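Local coordinates for sialidase domain-containing protein (Dyadobacter fermentans, PDB 5HX0) that is of unknown function but folds as a six-bladed beta-propeller of the non-viral sialidase type, and so may act on or bind glycans, at residues H312-L317 against V324-G329; R338-N343 against A352-L357. All coordinates share one frame; numbering follows the deposited sequence. Where two conformers were deposited one is given.

Interaction 1 of 2, residues H312-L317 against V324-G329; sequences HPMHAL and VLLSYG
The carbonyl oxygen of Leu-325 is gripped twice: by the backbone N of Leu-317, 2.9 Å away, and by a water that donates to it from 3.0 Å. It belongs to the antiparallel hairpin formed by the two innermost strands of a four-stranded propeller blade. The same water lies in the plane of the His-315 ring, at its edge, 2.9 Å from ND1, so one solvent molecule joins the ring to a main-chain carbonyl and, in one of the two conformers of Ser-327, to OG as well. His-315 and Ser-327 form a hydrogen-bonded pair, each N donating to the other's O, and Leu-317 with Leu-325 repeats the pattern; their side chains share one face of the blade, directed at strand 367-375, where the His-315 ring meets that of Trp-370. On the other face, Ala-316 CB touches Val-324 CG1, and Leu-326 CD1 packs against CG of selenomethionine Met-314 at 3.9 Å. Phe-279 of the preceding blade covers Met-314, Ala-316 and Leu-326. The chain turns a corner at Pro-313, whose preceding peptide is cis, and just before it His-312 N donates to Gly-329 O. The Met-314 chain is bent at chi2 and chi3, and its selenium makes an oblique Met-aromatic contact, 5.1 Å from the centroid of the Tyr-328 ring and 3.6 Å from Tyr-328 CB.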
# COMPACT_ATOMS: atom_id res chain seq x y z
N HIS A 312 -8.31 7.65 27.92
CA HIS A 312 -8.23 8.19 26.57
C HIS A 312 -7.96 7.06 25.57
O HIS A 312 -7.49 6.00 25.94
CB HIS A 312 -7.12 9.24 26.45
CG HIS A 312 -5.74 8.66 26.42
ND1 HIS A 312 -4.88 8.74 27.50
CD2 HIS A 312 -5.06 8.00 25.45
CE1 HIS A 312 -3.74 8.16 27.19
NE2 HIS A 312 -3.82 7.70 25.95
N PRO A 313 -8.27 7.29 24.29
CA PRO A 313 -9.20 8.32 23.87
C PRO A 313 -10.62 7.80 24.15
O PRO A 313 -10.75 6.65 24.60
CB PRO A 313 -8.93 8.45 22.37
CG PRO A 313 -8.57 7.03 21.96
CD PRO A 313 -7.85 6.42 23.18
N MSE A 314 -11.64 8.59 23.87
CA MSE A 314 -13.02 8.23 24.19
C MSE A 314 -13.81 7.92 22.91
O MSE A 314 -13.52 8.50 21.86
CB MSE A 314 -13.71 9.36 24.97
CG MSE A 314 -13.68 9.20 26.52
SE MSE A 314 -11.89 9.30 27.24
CE MSE A 314 -11.31 11.06 26.63
N HIS A 315 -14.79 7.02 23.03
CA HIS A 315 -15.74 6.71 21.97
C HIS A 315 -17.13 6.62 22.58
O HIS A 315 -17.29 6.02 23.65
CB HIS A 315 -15.41 5.36 21.26
CG HIS A 315 -16.41 5.01 20.20
ND1 HIS A 315 -17.48 4.17 20.42
CD2 HIS A 315 -16.56 5.47 18.93
CE1 HIS A 315 -18.22 4.09 19.33
NE2 HIS A 315 -17.69 4.89 18.42
N ALA A 316 -18.14 7.18 21.92
CA ALA A 316 -19.51 7.16 22.43
C ALA A 316 -20.42 6.44 21.46
O ALA A 316 -20.40 6.73 20.25
CB ALA A 316 -20.04 8.57 22.69
N LEU A 317 -21.25 5.54 21.99
CA LEU A 317 -22.23 4.78 21.21
C LEU A 317 -23.61 4.92 21.86
O LEU A 317 -23.75 4.67 23.06
CB LEU A 317 -21.84 3.29 21.18
CG LEU A 317 -22.89 2.35 20.57
CD1 LEU A 317 -23.01 2.60 19.08
CD2 LEU A 317 -22.53 0.88 20.85
N VAL A 324 -25.87 6.05 26.74
CA VAL A 324 -24.67 6.23 25.92
C VAL A 324 -23.52 5.45 26.53
O VAL A 324 -23.14 5.71 27.68
CB VAL A 324 -24.30 7.72 25.78
CG1 VAL A 324 -23.03 7.88 24.93
CG2 VAL A 324 -25.47 8.51 25.19
N LEU A 325 -22.98 4.49 25.77
CA LEU A 325 -21.79 3.76 26.20
C LEU A 325 -20.55 4.57 25.83
O LEU A 325 -20.29 4.81 24.65
CB LEU A 325 -21.73 2.38 25.54
CG LEU A 325 -20.47 1.57 25.92
CD1 LEU A 325 -20.49 1.20 27.40
CD2 LEU A 325 -20.39 0.32 25.04
N LEU A 326 -19.81 5.02 26.84
CA LEU A 326 -18.57 5.77 26.66
C LEU A 326 -17.42 4.83 26.98
O LEU A 326 -17.25 4.45 28.14
CB LEU A 326 -18.54 6.99 27.58
CG LEU A 326 -17.38 7.98 27.41
CD1 LEU A 326 -17.49 8.73 26.09
CD2 LEU A 326 -17.36 8.95 28.59
N SER A 327 -16.64 4.44 25.98
CA SER A 327 -15.51 3.55 26.24
C SER A 327 -14.20 4.29 26.05
O SER A 327 -14.11 5.24 25.26
CB SER A 327 -15.56 2.31 25.34
OG SER A 327 -15.59 2.68 23.98
N TYR A 328 -13.17 3.85 26.77
CA TYR A 328 -11.87 4.52 26.73
C TYR A 328 -10.76 3.57 27.14
O TYR A 328 -10.97 2.59 27.85
CB TYR A 328 -11.83 5.75 27.64
CG TYR A 328 -12.50 5.55 28.98
CD1 TYR A 328 -13.88 5.73 29.11
CD2 TYR A 328 -11.77 5.23 30.11
CE1 TYR A 328 -14.51 5.57 30.33
CE2 TYR A 328 -12.41 5.06 31.36
CZ TYR A 328 -13.77 5.24 31.45
OH TYR A 328 -14.45 5.09 32.65
N GLY A 329 -9.54 3.89 26.68
CA GLY A 329 -8.37 3.17 27.13
C GLY A 329 -7.94 3.63 28.51
O GLY A 329 -8.16 4.78 28.91
O HOH W 1 -18.26 3.18 23.08

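Interaction 2 of 2, residues R338-N343 against A352-L357; sequences RARILN and APEIVL
Arg-338 lays one face of its guanidinium against the methyls of Val-356, with CG2 4.0 Å from CZ and offset toward the rim; the two side chains run side by side and point the same way. This is the outer hairpin of a propeller blade, where strand 354-358 forms the edge. The extended chain of Arg-338 carries NE out beside Val-356, and NH1 makes a salt bridge of 2.8 Å to Glu-354 OE1. In Arg-340 a bend at chi3 (73°) places NE; NH2 of the same group forms a second salt bridge, 3.2 Å from Glu-354 OE2, completing a network of Arg-338, Glu-354 and Arg-340. Both guanidiniums present their edges, but stand almost perpendicular to the carboxylate (88° and 86°), and each donor meets its oxygen from above the carboxylate plane. Tyr-328 OH bonds to both OE2 and Arg-340 NE, while Phe-309 makes a cation-pi contact with Arg-340.

Between the strands, Ala-339 and Ile-355 form the hydrogen-bonded pair; Ile-355 N reaches Ala-339 O at 2.6 Å. Farther along, direct pairing gives way to a water that accepts from Ile-341 N and donates to Pro-353 O. On the face away from the charges, Ile-355 CD1 meets Ile-341 CG1 at 4.0 Å, and Val-42 lies against both residues. The two arginines flanking a single carboxylate probably favour its ionised form.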
# COMPACT_ATOMS: atom_id res chain seq x y z
N ARG A 338 -11.72 0.44 29.75
CA ARG A 338 -12.83 0.72 30.67
C ARG A 338 -13.96 1.44 29.93
O ARG A 338 -13.82 1.86 28.78
CB ARG A 338 -12.33 1.53 31.88
CG ARG A 338 -11.24 0.79 32.66
CD ARG A 338 -10.71 1.53 33.87
NE ARG A 338 -9.72 0.69 34.54
CZ ARG A 338 -9.51 0.68 35.85
NH1 ARG A 338 -10.21 1.47 36.65
NH2 ARG A 338 -8.60 -0.14 36.36
N ALA A 339 -15.09 1.60 30.63
CA ALA A 339 -16.24 2.27 30.04
C ALA A 339 -17.20 2.69 31.14
O ALA A 339 -17.10 2.23 32.28
CB ALA A 339 -16.96 1.36 29.03
N ARG A 340 -18.13 3.58 30.78
CA ARG A 340 -19.25 3.87 31.66
C ARG A 340 -20.46 4.22 30.80
O ARG A 340 -20.32 4.66 29.66
CB ARG A 340 -18.92 5.01 32.65
CG ARG A 340 -18.34 6.27 32.05
CD ARG A 340 -17.81 7.24 33.15
NE ARG A 340 -16.58 6.76 33.78
CZ ARG A 340 -16.14 7.15 34.98
NH1 ARG A 340 -16.85 8.04 35.69
NH2 ARG A 340 -15.01 6.66 35.47
N ILE A 341 -21.66 3.99 31.34
CA ILE A 341 -22.88 4.22 30.59
C ILE A 341 -23.52 5.49 31.10
O ILE A 341 -23.90 5.57 32.28
CB ILE A 341 -23.85 3.02 30.71
CG1 ILE A 341 -23.22 1.77 30.10
CG2 ILE A 341 -25.20 3.37 30.06
CD1 ILE A 341 -24.14 0.54 30.19
N LEU A 342 -23.64 6.49 30.23
CA LEU A 342 -24.19 7.79 30.60
C LEU A 342 -25.68 7.83 30.29
O LEU A 342 -26.19 7.05 29.49
CB LEU A 342 -23.46 8.89 29.84
CG LEU A 342 -21.93 8.87 29.89
CD1 LEU A 342 -21.38 10.10 29.19
CD2 LEU A 342 -21.44 8.80 31.34
N ASN A 343 -26.38 8.76 30.95
CA ASN A 343 -27.77 9.00 30.57
C ASN A 343 -27.82 9.60 29.15
O ASN A 343 -26.79 9.94 28.56
CB ASN A 343 -28.48 9.89 31.59
CG ASN A 343 -27.78 11.24 31.81
OD1 ASN A 343 -27.13 11.78 30.92
ND2 ASN A 343 -27.94 11.79 33.02
N ALA A 352 -21.74 7.99 36.92
CA ALA A 352 -21.95 6.72 36.25
C ALA A 352 -20.83 5.76 36.65
O ALA A 352 -19.64 6.12 36.56
CB ALA A 352 -22.00 6.89 34.73
N PRO A 353 -21.16 4.54 37.08
CA PRO A 353 -20.12 3.64 37.59
C PRO A 353 -19.25 3.12 36.46
O PRO A 353 -19.72 2.88 35.35
CB PRO A 353 -20.93 2.50 38.24
CG PRO A 353 -22.28 2.54 37.57
CD PRO A 353 -22.52 4.00 37.22
N GLU A 354 -17.96 2.94 36.76
CA GLU A 354 -17.00 2.54 35.75
C GLU A 354 -17.01 1.02 35.57
O GLU A 354 -16.98 0.26 36.54
CB GLU A 354 -15.60 3.03 36.11
CG GLU A 354 -14.54 2.73 35.06
CD GLU A 354 -13.24 3.45 35.35
OE1 GLU A 354 -12.53 3.05 36.30
OE2 GLU A 354 -12.94 4.43 34.65
N ILE A 355 -17.08 0.60 34.31
CA ILE A 355 -17.07 -0.80 33.90
C ILE A 355 -15.62 -1.12 33.55
O ILE A 355 -15.03 -0.45 32.70
CB ILE A 355 -17.99 -1.01 32.69
CG1 ILE A 355 -19.42 -0.54 33.00
CG2 ILE A 355 -17.96 -2.45 32.21
CD1 ILE A 355 -20.30 -0.38 31.77
N VAL A 356 -15.03 -2.13 34.18
CA VAL A 356 -13.63 -2.46 33.88
C VAL A 356 -13.62 -3.67 32.97
O VAL A 356 -13.98 -4.78 33.38
CB VAL A 356 -12.81 -2.69 35.16
CG1 VAL A 356 -11.35 -2.94 34.79
CG2 VAL A 356 -12.89 -1.45 36.08
N LEU A 357 -13.19 -3.48 31.71
CA LEU A 357 -13.26 -4.59 30.75
C LEU A 357 -11.97 -5.42 30.70
O LEU A 357 -12.02 -6.64 30.50
CB LEU A 357 -13.59 -4.07 29.34
CG LEU A 357 -14.92 -3.33 29.20
CD1 LEU A 357 -15.07 -2.79 27.79
CD2 LEU A 357 -16.09 -4.24 29.56
O HOH W 2 -21.84 2.58 33.87

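Overall arrangement
Interactions 1 and 2 follow one another along the chain, neither nesting nor crossing. Residues 312-317 form the inner strand and the chain returns after a short turn as 324-329, closing interaction 1; a second turn leads into 338-343, and a longer loop brings 352-357 back to close interaction 2. The four strands thus form a single up-and-down blade. Its middle strands, 324-330 and 336-342, join the two hairpins, through backbone bonds such as Leu-342 N to Val-324 O and through packing of Tyr-328 CE1 on Ala-339 CA. Interaction 1 lies nearer the propeller's centre, packed between neighbouring blades; interaction 2 lies farther out, facing the closing blade that unites N-terminal strand 42-51 with C-terminal strands.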